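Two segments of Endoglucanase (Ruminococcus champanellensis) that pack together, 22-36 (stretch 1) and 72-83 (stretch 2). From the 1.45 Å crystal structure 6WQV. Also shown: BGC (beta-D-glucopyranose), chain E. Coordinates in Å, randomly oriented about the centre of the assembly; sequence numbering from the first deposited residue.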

ATOM      1  N   GLU A  22      -0.510  17.529   1.427  1.00 14.15           N
ATOM      2  CA  GLU A  22      -1.830  17.658   0.822  1.00 15.00           C
ATOM      3  C   GLU A  22      -2.729  16.467   1.109  1.00 16.18           C
ATOM      4  O   GLU A  22      -3.954  16.600   1.019  1.00 17.86           O
ATOM      5  CB  GLU A  22      -1.692  17.837  -0.687  1.00 17.69           C
ATOM      6  CG  GLU A  22      -0.817  19.009  -1.039  1.00 22.03           C
ATOM      7  CD  GLU A  22      -1.171  19.619  -2.369  1.00 29.57           C
ATOM      8  OE1 GLU A  22      -1.820  18.926  -3.179  1.00 31.13           O
ATOM      9  OE2 GLU A  22      -0.807  20.792  -2.600  1.00 31.97           O
ATOM     10  N   ILE A  23      -2.156  15.308   1.436  1.00 13.70           N
ATOM     11  CA  ILE A  23      -2.944  14.153   1.844  1.00 14.36           C
ATOM     12  C   ILE A  23      -3.529  14.406   3.228  1.00 15.45           C
ATOM     13  O   ILE A  23      -2.869  14.971   4.108  1.00 16.83           O
ATOM     14  CB  ILE A  23      -2.051  12.897   1.808  1.00 13.18           C
ATOM     15  CG1 ILE A  23      -1.663  12.593   0.356  1.00 12.73           C
ATOM     16  CG2 ILE A  23      -2.737  11.734   2.475  1.00 13.94           C
ATOM     17  CD1 ILE A  23      -0.791  11.367   0.153  1.00 15.67           C
ATOM     18  N   THR A  24      -4.795  14.023   3.416  1.00 13.32           N
ATOM     19  CA  THR A  24      -5.430  14.100   4.731  1.00 14.63           C
ATOM     20  C   THR A  24      -5.351  12.726   5.396  1.00 14.76           C
ATOM     21  O   THR A  24      -4.547  12.516   6.309  1.00 13.98           O
ATOM     22  CB  THR A  24      -6.875  14.599   4.613  1.00 16.46           C
ATOM     23  OG1 THR A  24      -7.599  13.808   3.666  1.00 15.91           O
ATOM     24  CG2 THR A  24      -6.909  16.075   4.180  1.00 18.10           C
ATOM     25  N   ILE A  25      -6.166  11.792   4.915  1.00 12.70           N
ATOM     26  CA  ILE A  25      -6.195  10.402   5.373  1.00 11.02           C
ATOM     27  C   ILE A  25      -6.601   9.569   4.167  1.00 11.21           C
ATOM     28  O   ILE A  25      -7.331  10.038   3.287  1.00 12.01           O
ATOM     29  CB  ILE A  25      -7.149  10.245   6.582  1.00 11.61           C
ATOM     30  CG1 ILE A  25      -7.112   8.813   7.129  1.00 11.85           C
ATOM     31  CG2 ILE A  25      -8.567  10.661   6.194  1.00 13.24           C
ATOM     32  CD1 ILE A  25      -7.947   8.612   8.387  1.00 15.43           C
ATOM     33  N   GLY A  26      -6.087   8.337   4.088  1.00 10.13           N
ATOM     34  CA  GLY A  26      -6.303   7.493   2.933  1.00 11.02           C
ATOM     35  C   GLY A  26      -7.044   6.194   3.245  1.00  9.23           C
ATOM     36  O   GLY A  26      -7.184   5.788   4.405  1.00 10.21           O
ATOM     37  N   TRP A  27      -7.462   5.523   2.172  1.00  9.97           N
ATOM     38  CA  TRP A  27      -8.261   4.301   2.216  1.00  9.32           C
ATOM     39  C   TRP A  27      -7.760   3.355   1.140  1.00  8.66           C
ATOM     40  O   TRP A  27      -7.519   3.772  -0.003  1.00  9.64           O
ATOM     41  CB  TRP A  27      -9.722   4.677   1.954  1.00  9.11           C
ATOM     42  CG  TRP A  27     -10.771   3.614   2.009  1.00  9.86           C
ATOM     43  CD1 TRP A  27     -11.485   3.225   3.107  1.00 10.90           C
ATOM     44  CD2 TRP A  27     -11.283   2.861   0.903  1.00  9.72           C
ATOM     45  NE1 TRP A  27     -12.418   2.268   2.751  1.00 10.09           N
ATOM     46  CE2 TRP A  27     -12.302   2.022   1.409  1.00  8.64           C
ATOM     47  CE3 TRP A  27     -10.976   2.801  -0.462  1.00 10.83           C
ATOM     48  CZ2 TRP A  27     -13.007   1.131   0.591  1.00 10.02           C
ATOM     49  CZ3 TRP A  27     -11.689   1.923  -1.275  1.00  9.44           C
ATOM     50  CH2 TRP A  27     -12.693   1.102  -0.740  1.00 10.30           C
ATOM     51  N   ASN A  28      -7.566   2.086   1.523  1.00  8.75           N
ATOM     52  CA  ASN A  28      -7.145   1.038   0.597  1.00  9.31           C
ATOM     53  C   ASN A  28      -8.367   0.305   0.054  1.00  9.20           C
ATOM     54  O   ASN A  28      -9.229  -0.123   0.829  1.00 10.32           O
ATOM     55  CB  ASN A  28      -6.301  -0.043   1.294  1.00  9.56           C
ATOM     56  CG  ASN A  28      -4.845   0.327   1.478  1.00  8.73           C
ATOM     57  OD1 ASN A  28      -4.019   0.140   0.584  1.00 10.64           O
ATOM     58  ND2 ASN A  28      -4.517   0.812   2.660  1.00 11.04           N
ATOM     59  N   LEU A  29      -8.389   0.097  -1.266  1.00  8.66           N
ATOM     60  CA  LEU A  29      -9.340  -0.805  -1.930  1.00  8.78           C
ATOM     61  C   LEU A  29      -8.834  -2.245  -1.800  1.00  9.29           C
ATOM     62  O   LEU A  29      -8.324  -2.857  -2.746  1.00 11.26           O
ATOM     63  CB  LEU A  29      -9.475  -0.399  -3.391  1.00  9.39           C
ATOM     64  CG  LEU A  29     -10.511  -1.131  -4.246  1.00  9.50           C
ATOM     65  CD1 LEU A  29     -11.931  -0.757  -3.852  1.00 12.14           C
ATOM     66  CD2 LEU A  29     -10.298  -0.872  -5.721  1.00 10.34           C
ATOM     67  N   GLY A  30      -8.968  -2.781  -0.593  1.00  8.64           N
ATOM     68  CA  GLY A  30      -8.341  -4.052  -0.281  1.00 10.75           C
ATOM     69  C   GLY A  30      -9.112  -5.273  -0.751  1.00 10.25           C
ATOM     70  O   GLY A  30     -10.337  -5.266  -0.912  1.00  9.99           O
ATOM     71  N   ASN A  31      -8.366  -6.370  -0.952  1.00  9.91           N
ATOM     72  CA  ASN A  31      -8.908  -7.673  -1.357  1.00 11.74           C
ATOM     73  C   ASN A  31      -9.719  -7.602  -2.661  1.00 10.99           C
ATOM     74  O   ASN A  31     -10.693  -8.340  -2.849  1.00 11.98           O
ATOM     75  CB  ASN A  31      -9.735  -8.323  -0.238  1.00 11.80           C
ATOM     76  CG  ASN A  31      -8.887  -9.012   0.808  1.00 11.56           C
ATOM     77  OD1 ASN A  31      -7.663  -8.873   0.814  1.00 11.57           O
ATOM     78  ND2 ASN A  31      -9.528  -9.762   1.691  1.00 13.14           N
ATOM     79  N   THR A  32      -9.273  -6.742  -3.580  1.00 10.62           N
ATOM     80  CA  THR A  32      -9.987  -6.426  -4.810  1.00 10.50           C
ATOM     81  C   THR A  32      -9.066  -6.711  -5.982  1.00 10.74           C
ATOM     82  O   THR A  32      -8.950  -7.872  -6.403  1.00 11.21           O
ATOM     83  CB  THR A  32     -10.532  -4.995  -4.697  1.00 10.83           C
ATOM     84  OG1 THR A  32     -11.327  -4.882  -3.501  1.00 11.21           O
ATOM     85  CG2 THR A  32     -11.392  -4.620  -5.870  1.00 12.33           C
ATOM     86  N   LEU A  33      -8.413  -5.701  -6.573  1.00 11.51           N
ATOM     87  CA  LEU A  33      -7.490  -5.968  -7.682  1.00  9.37           C
ATOM     88  C   LEU A  33      -6.234  -6.693  -7.218  1.00 12.15           C
ATOM     89  O   LEU A  33      -5.471  -7.182  -8.064  1.00 12.09           O
ATOM     90  CB  LEU A  33      -7.140  -4.670  -8.405  1.00 10.04           C
ATOM     91  CG  LEU A  33      -8.343  -3.876  -8.938  1.00 11.59           C
ATOM     92  CD1 LEU A  33      -7.855  -2.614  -9.665  1.00 11.48           C
ATOM     93  CD2 LEU A  33      -9.242  -4.733  -9.826  1.00 11.91           C
ATOM     94  N   ASP A  34      -6.025  -6.786  -5.897  1.00 10.72           N
ATOM     95  CA  ASP A  34      -4.946  -7.554  -5.289  1.00 11.66           C
ATOM     96  C   ASP A  34      -5.286  -9.031  -5.092  1.00 11.56           C
ATOM     97  O   ASP A  34      -4.386  -9.813  -4.758  1.00 12.83           O
ATOM     98  CB  ASP A  34      -4.526  -6.942  -3.938  1.00 11.19           C
ATOM     99  CG  ASP A  34      -5.714  -6.554  -3.033  1.00 11.97           C
ATOM    100  OD1 ASP A  34      -6.672  -5.916  -3.522  1.00 12.39           O
ATOM    101  OD2 ASP A  34      -5.653  -6.858  -1.822  1.00 12.15           O
ATOM    102  N   ALA A  35      -6.537  -9.444  -5.283  1.00 11.08           N
ATOM    103  CA  ALA A  35      -6.891 -10.840  -5.085  1.00 10.99           C
ATOM    104  C   ALA A  35      -6.164 -11.722  -6.089  1.00 12.13           C
ATOM    105  O   ALA A  35      -6.078 -11.403  -7.280  1.00 15.01           O
ATOM    106  CB  ALA A  35      -8.403 -11.017  -5.223  1.00 12.85           C
ATOM    107  N   THR A  36      -5.628 -12.839  -5.602  1.00 13.30           N
ATOM    108  CA  THR A  36      -4.955 -13.819  -6.441  1.00 15.40           C
ATOM    109  C   THR A  36      -5.753 -15.116  -6.493  1.00 16.16           C
ATOM    110  O   THR A  36      -6.521 -15.436  -5.580  1.00 16.05           O
ATOM    111  CB  THR A  36      -3.536 -14.120  -5.935  1.00 15.83           C
ATOM    112  OG1 THR A  36      -3.588 -14.598  -4.584  1.00 17.14           O
ATOM    113  CG2 THR A  36      -2.654 -12.883  -5.999  1.00 16.68           C
ATOM    114  N   ASN A  72      -9.137  11.618   1.297  1.00 10.79           N
ATOM    115  CA  ASN A  72      -8.779  12.269   0.039  1.00 11.51           C
ATOM    116  C   ASN A  72      -7.760  11.487  -0.788  1.00 11.83           C
ATOM    117  O   ASN A  72      -7.288  11.995  -1.814  1.00 11.53           O
ATOM    118  CB  ASN A  72      -8.350  13.726   0.256  1.00 10.61           C
ATOM    119  CG  ASN A  72      -6.897  13.883   0.622  1.00 12.07           C
ATOM    120  OD1 ASN A  72      -6.222  12.933   1.019  1.00 12.75           O
ATOM    121  ND2 ASN A  72      -6.404  15.107   0.511  1.00 14.66           N
ATOM    122  N   THR A  73      -7.452  10.249  -0.394  1.00 11.45           N
ATOM    123  CA  THR A  73      -6.428   9.421  -1.022  1.00 11.92           C
ATOM    124  C   THR A  73      -6.925   7.985  -1.022  1.00 10.54           C
ATOM    125  O   THR A  73      -7.476   7.517  -0.021  1.00 10.01           O
ATOM    126  CB  THR A  73      -5.127   9.520  -0.210  1.00 11.94           C
ATOM    127  OG1 THR A  73      -4.630  10.858  -0.255  1.00 12.30           O
ATOM    128  CG2 THR A  73      -4.055   8.590  -0.736  1.00 11.43           C
ATOM    129  N   VAL A  74      -6.743   7.299  -2.145  1.00  8.75           N
ATOM    130  CA  VAL A  74      -7.067   5.880  -2.259  1.00  8.81           C
ATOM    131  C   VAL A  74      -5.828   5.137  -2.740  1.00  8.97           C
ATOM    132  O   VAL A  74      -5.244   5.484  -3.775  1.00 10.33           O
ATOM    133  CB  VAL A  74      -8.254   5.616  -3.198  1.00  9.99           C
ATOM    134  CG1 VAL A  74      -8.455   4.121  -3.406  1.00 10.59           C
ATOM    135  CG2 VAL A  74      -9.507   6.262  -2.639  1.00 12.78           C
ATOM    136  N   ARG A  75      -5.412   4.138  -1.969  1.00  9.34           N
ATOM    137  CA  ARG A  75      -4.394   3.198  -2.412  1.00  9.44           C
ATOM    138  C   ARG A  75      -5.100   2.047  -3.113  1.00  8.75           C
ATOM    139  O   ARG A  75      -6.054   1.468  -2.571  1.00  9.53           O
ATOM    140  CB  ARG A  75      -3.571   2.692  -1.233  1.00 11.10           C
ATOM    141  CG  ARG A  75      -2.479   1.670  -1.614  1.00  8.83           C
ATOM    142  CD  ARG A  75      -1.470   1.645  -0.513  1.00 10.37           C
ATOM    143  NE  ARG A  75      -0.333   0.723  -0.589  1.00 10.26           N
ATOM    144  CZ  ARG A  75      -0.329  -0.512  -0.103  1.00  9.64           C
ATOM    145  NH1 ARG A  75      -1.414  -1.042   0.435  1.00 11.41           N
ATOM    146  NH2 ARG A  75       0.795  -1.221  -0.162  1.00 10.81           N
ATOM    147  N   VAL A  76      -4.673   1.770  -4.342  1.00  9.80           N
ATOM    148  CA  VAL A  76      -5.237   0.719  -5.185  1.00  9.76           C
ATOM    149  C   VAL A  76      -4.215  -0.410  -5.271  1.00 10.51           C
ATOM    150  O   VAL A  76      -3.364  -0.407  -6.181  1.00 11.14           O
ATOM    151  CB  VAL A  76      -5.620   1.255  -6.571  1.00 10.92           C
ATOM    152  CG1 VAL A  76      -6.199   0.153  -7.441  1.00 12.79           C
ATOM    153  CG2 VAL A  76      -6.619   2.393  -6.442  1.00 11.64           C
ATOM    154  N   PRO A  77      -4.248  -1.372  -4.353  1.00  9.44           N
ATOM    155  CA  PRO A  77      -3.324  -2.513  -4.455  1.00  9.46           C
ATOM    156  C   PRO A  77      -3.711  -3.383  -5.637  1.00 10.43           C
ATOM    157  O   PRO A  77      -4.885  -3.717  -5.822  1.00 11.40           O
ATOM    158  CB  PRO A  77      -3.516  -3.249  -3.127  1.00 11.29           C
ATOM    159  CG  PRO A  77      -4.920  -2.924  -2.710  1.00 11.61           C
ATOM    160  CD  PRO A  77      -5.175  -1.515  -3.214  1.00 10.55           C
ATOM    161  N   VAL A  78      -2.727  -3.752  -6.446  1.00 10.50           N
ATOM    162  CA  VAL A  78      -2.969  -4.553  -7.634  1.00 10.01           C
ATOM    163  C   VAL A  78      -1.998  -5.714  -7.661  1.00  9.64           C
ATOM    164  O   VAL A  78      -0.777  -5.513  -7.616  1.00 10.43           O
ATOM    165  CB  VAL A  78      -2.834  -3.737  -8.928  1.00 10.43           C
ATOM    166  CG1 VAL A  78      -3.076  -4.638 -10.140  1.00 11.92           C
ATOM    167  CG2 VAL A  78      -3.770  -2.545  -8.927  1.00 10.76           C
ATOM    168  N   SER A  79      -2.523  -6.924  -7.765  1.00  9.77           N
ATOM    169  CA  SER A  79      -1.708  -8.104  -8.014  1.00  9.49           C
ATOM    170  C   SER A  79      -1.731  -8.381  -9.507  1.00 11.82           C
ATOM    171  O   SER A  79      -2.800  -8.562 -10.097  1.00 13.29           O
ATOM    172  CB  SER A  79      -2.200  -9.297  -7.207  1.00 11.61           C
ATOM    173  OG  SER A  79      -2.014  -9.045  -5.825  1.00 12.21           O
ATOM    174  N   TRP A  80      -0.550  -8.366 -10.119  1.00 11.90           N
ATOM    175  CA  TRP A  80      -0.411  -8.533 -11.558  1.00 11.58           C
ATOM    176  C   TRP A  80      -0.063  -9.954 -11.968  1.00 10.58           C
ATOM    177  O   TRP A  80      -0.211 -10.296 -13.144  1.00 12.92           O
ATOM    178  CB  TRP A  80       0.668  -7.567 -12.067  1.00 11.38           C
ATOM    179  CG  TRP A  80       0.395  -6.123 -11.710  1.00  9.23           C
ATOM    180  CD1 TRP A  80       0.699  -5.494 -10.535  1.00 10.28           C
ATOM    181  CD2 TRP A  80      -0.246  -5.136 -12.540  1.00 11.45           C
ATOM    182  NE1 TRP A  80       0.298  -4.176 -10.585  1.00 10.25           N
ATOM    183  CE2 TRP A  80      -0.287  -3.936 -11.798  1.00 11.25           C
ATOM    184  CE3 TRP A  80      -0.787  -5.152 -13.831  1.00 12.18           C
ATOM    185  CZ2 TRP A  80      -0.854  -2.764 -12.306  1.00 11.49           C
ATOM    186  CZ3 TRP A  80      -1.342  -3.982 -14.335  1.00 12.31           C
ATOM    187  CH2 TRP A  80      -1.363  -2.805 -13.577  1.00 11.98           C
ATOM    188  N   ILE A  81       0.343 -10.797 -11.015  1.00 12.53           N
ATOM    189  CA  ILE A  81       0.905 -12.108 -11.338  1.00 13.87           C
ATOM    190  C   ILE A  81      -0.037 -12.940 -12.209  1.00 14.36           C
ATOM    191  O   ILE A  81       0.392 -13.566 -13.183  1.00 15.99           O
ATOM    192  CB  ILE A  81       1.318 -12.844 -10.051  1.00 14.51           C
ATOM    193  CG1 ILE A  81       1.959 -14.190 -10.375  1.00 15.27           C
ATOM    194  CG2 ILE A  81       0.122 -13.044  -9.123  1.00 14.51           C
ATOM    195  CD1 ILE A  81       2.484 -14.924  -9.154  1.00 19.98           C
ATOM    196  N   ASP A  82      -1.327 -12.985 -11.867  1.00 13.66           N
ATOM    197  CA  ASP A  82      -2.237 -13.837 -12.629  1.00 15.19           C
ATOM    198  C   ASP A  82      -2.636 -13.230 -13.968  1.00 14.89           C
ATOM    199  O   ASP A  82      -3.439 -13.836 -14.695  1.00 18.19           O
ATOM    200  CB  ASP A  82      -3.496 -14.164 -11.825  1.00 16.21           C
ATOM    201  CG  ASP A  82      -3.188 -14.829 -10.510  1.00 16.77           C
ATOM    202  OD1 ASP A  82      -2.313 -15.725 -10.467  1.00 16.42           O
ATOM    203  OD2 ASP A  82      -3.831 -14.446  -9.510  1.00 14.84           O
ATOM    204  N   HIS A  83      -2.097 -12.052 -14.300  1.00 13.45           N
ATOM    205  CA  HIS A  83      -2.381 -11.332 -15.537  1.00 13.75           C
ATOM    206  C   HIS A  83      -1.109 -11.023 -16.313  1.00 15.33           C
ATOM    207  O   HIS A  83      -1.112 -10.132 -17.167  1.00 15.91           O
ATOM    208  CB  HIS A  83      -3.112 -10.027 -15.210  1.00 14.31           C
ATOM    209  CG  HIS A  83      -4.168 -10.198 -14.169  1.00 14.56           C
ATOM    210  ND1 HIS A  83      -5.430 -10.664 -14.466  1.00 15.68           N
ATOM    211  CD2 HIS A  83      -4.128 -10.042 -12.824  1.00 14.00           C
ATOM    212  CE1 HIS A  83      -6.134 -10.760 -13.352  1.00 14.65           C
ATOM    213  NE2 HIS A  83      -5.371 -10.379 -12.344  1.00 13.91           N
TER
HETATM  214  C2  BGC E   2      -6.304  -9.345   4.034  1.00 12.32           C
HETATM  215  C3  BGC E   2      -6.761 -10.766   4.096  1.00 12.77           C
HETATM  216  C4  BGC E   2      -6.215 -11.596   2.961  1.00 14.81           C
HETATM  217  C5  BGC E   2      -4.706 -11.504   2.890  1.00 14.28           C
HETATM  218  C6  BGC E   2      -4.077 -12.162   1.703  1.00 14.02           C
HETATM  219  C1  BGC E   2      -4.786  -9.249   3.968  1.00 13.71           C
HETATM  220  O2  BGC E   2      -6.780  -8.608   5.187  1.00 13.21           O
HETATM  221  O3  BGC E   2      -8.232 -10.787   4.064  1.00 14.48           O
HETATM  222  O4  BGC E   2      -6.514 -13.022   3.194  1.00 17.94           O
HETATM  223  O5  BGC E   2      -4.305 -10.071   2.820  1.00 13.62           O
HETATM  224  O6  BGC E   2      -2.654 -12.178   1.859  1.00 19.75           O
HETATM  225  O   HOH W   1      -7.612  -3.142  -5.442  1.00 11.52           O
HETATM  226  O   HOH W   2      -5.436  -9.877  -9.534  1.00 18.39           O
HETATM  227  O   HOH W   3      -6.307 -13.084  -9.672  1.00 18.81           O

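The contact is built on two parallel strands that lie side by side and then separate, so its shape changes from a gently twisted ladder to a notch filled by side chains and water. In the ladder, Trp27 N donates to Thr73 O (3.0 Å), Arg75 N to Trp27 O (2.9 Å) and Leu29 N to Arg75 O (3.0 Å). Trp27 bonds both neighbours of Val74, and Arg75 both neighbours of Asn28, the usual parallel pattern, and the strand directions differ by 27°.

Where the ladder begins, bulk is kept low. Gly26 has no side chain, and its CA lies 3.2 Å from Thr73 O. An ideal CB on Gly26 would come within 3.4 Å of Thr73 CB, so the bare backbone leaves the space that Thr73 occupies. Ile23 closes on the same threonine, CG2 standing 3.4 Å from Thr73 OG1.

Asn72 works as a plug before the strand. Its side chain leaves the CA sideways, but the amide end reaches across and reads the backbone with both polar atoms: ND2 donates to Glu22 O (2.9 Å), and OD1 accepts from Thr24 N (3.0 Å) along an almost straight N-H...O line. Thr73 OG1 also donates to Asn72 OD1 (2.9 Å), bracing the amide from its own stretch. Next to it, Thr73 N is buried without a partner in the model.

Side chains then alternate between the sheet faces. Trp27 and Val74 share one, with Val74 CG1 at the edge of the indole, 4.1 Å from Trp27 CE3. On the other, Asn28 bends its end toward the long, extended Arg75, and NH1 of Arg75 donates to Asn28 OD1 at 2.9 Å, near the guanidinium plane.

Beyond the strands, Pro77 is the bump. It points toward stretch 1, its CG 3.4 Å from Leu29 O and 3.6 Å from Asp34 OD1, so the tip of the ring meets the strand end and the turn on one side, both with oxygens. That turn, type I from Thr32 to Ala35, is held by Asp34, whose OD1 accepts from Thr32 N (2.7 Å). Leu33 supplies the answering bump: its CD1 meets Val76 CG1 at 3.9 Å and its CB meets Val78 CG2 at 4.0 Å. Water 1 fills a hollow between Leu29, Leu33 and Pro77, donating to Leu29 O and Pro77 O and accepting from Leu33 N.

Ser79 closes the far side with two bonds, N to Leu33 O (3.0 Å) and OG to Asp34 O (2.7 Å). Past it, Thr36 CG2 covers Ser79 CB at 3.8 Å.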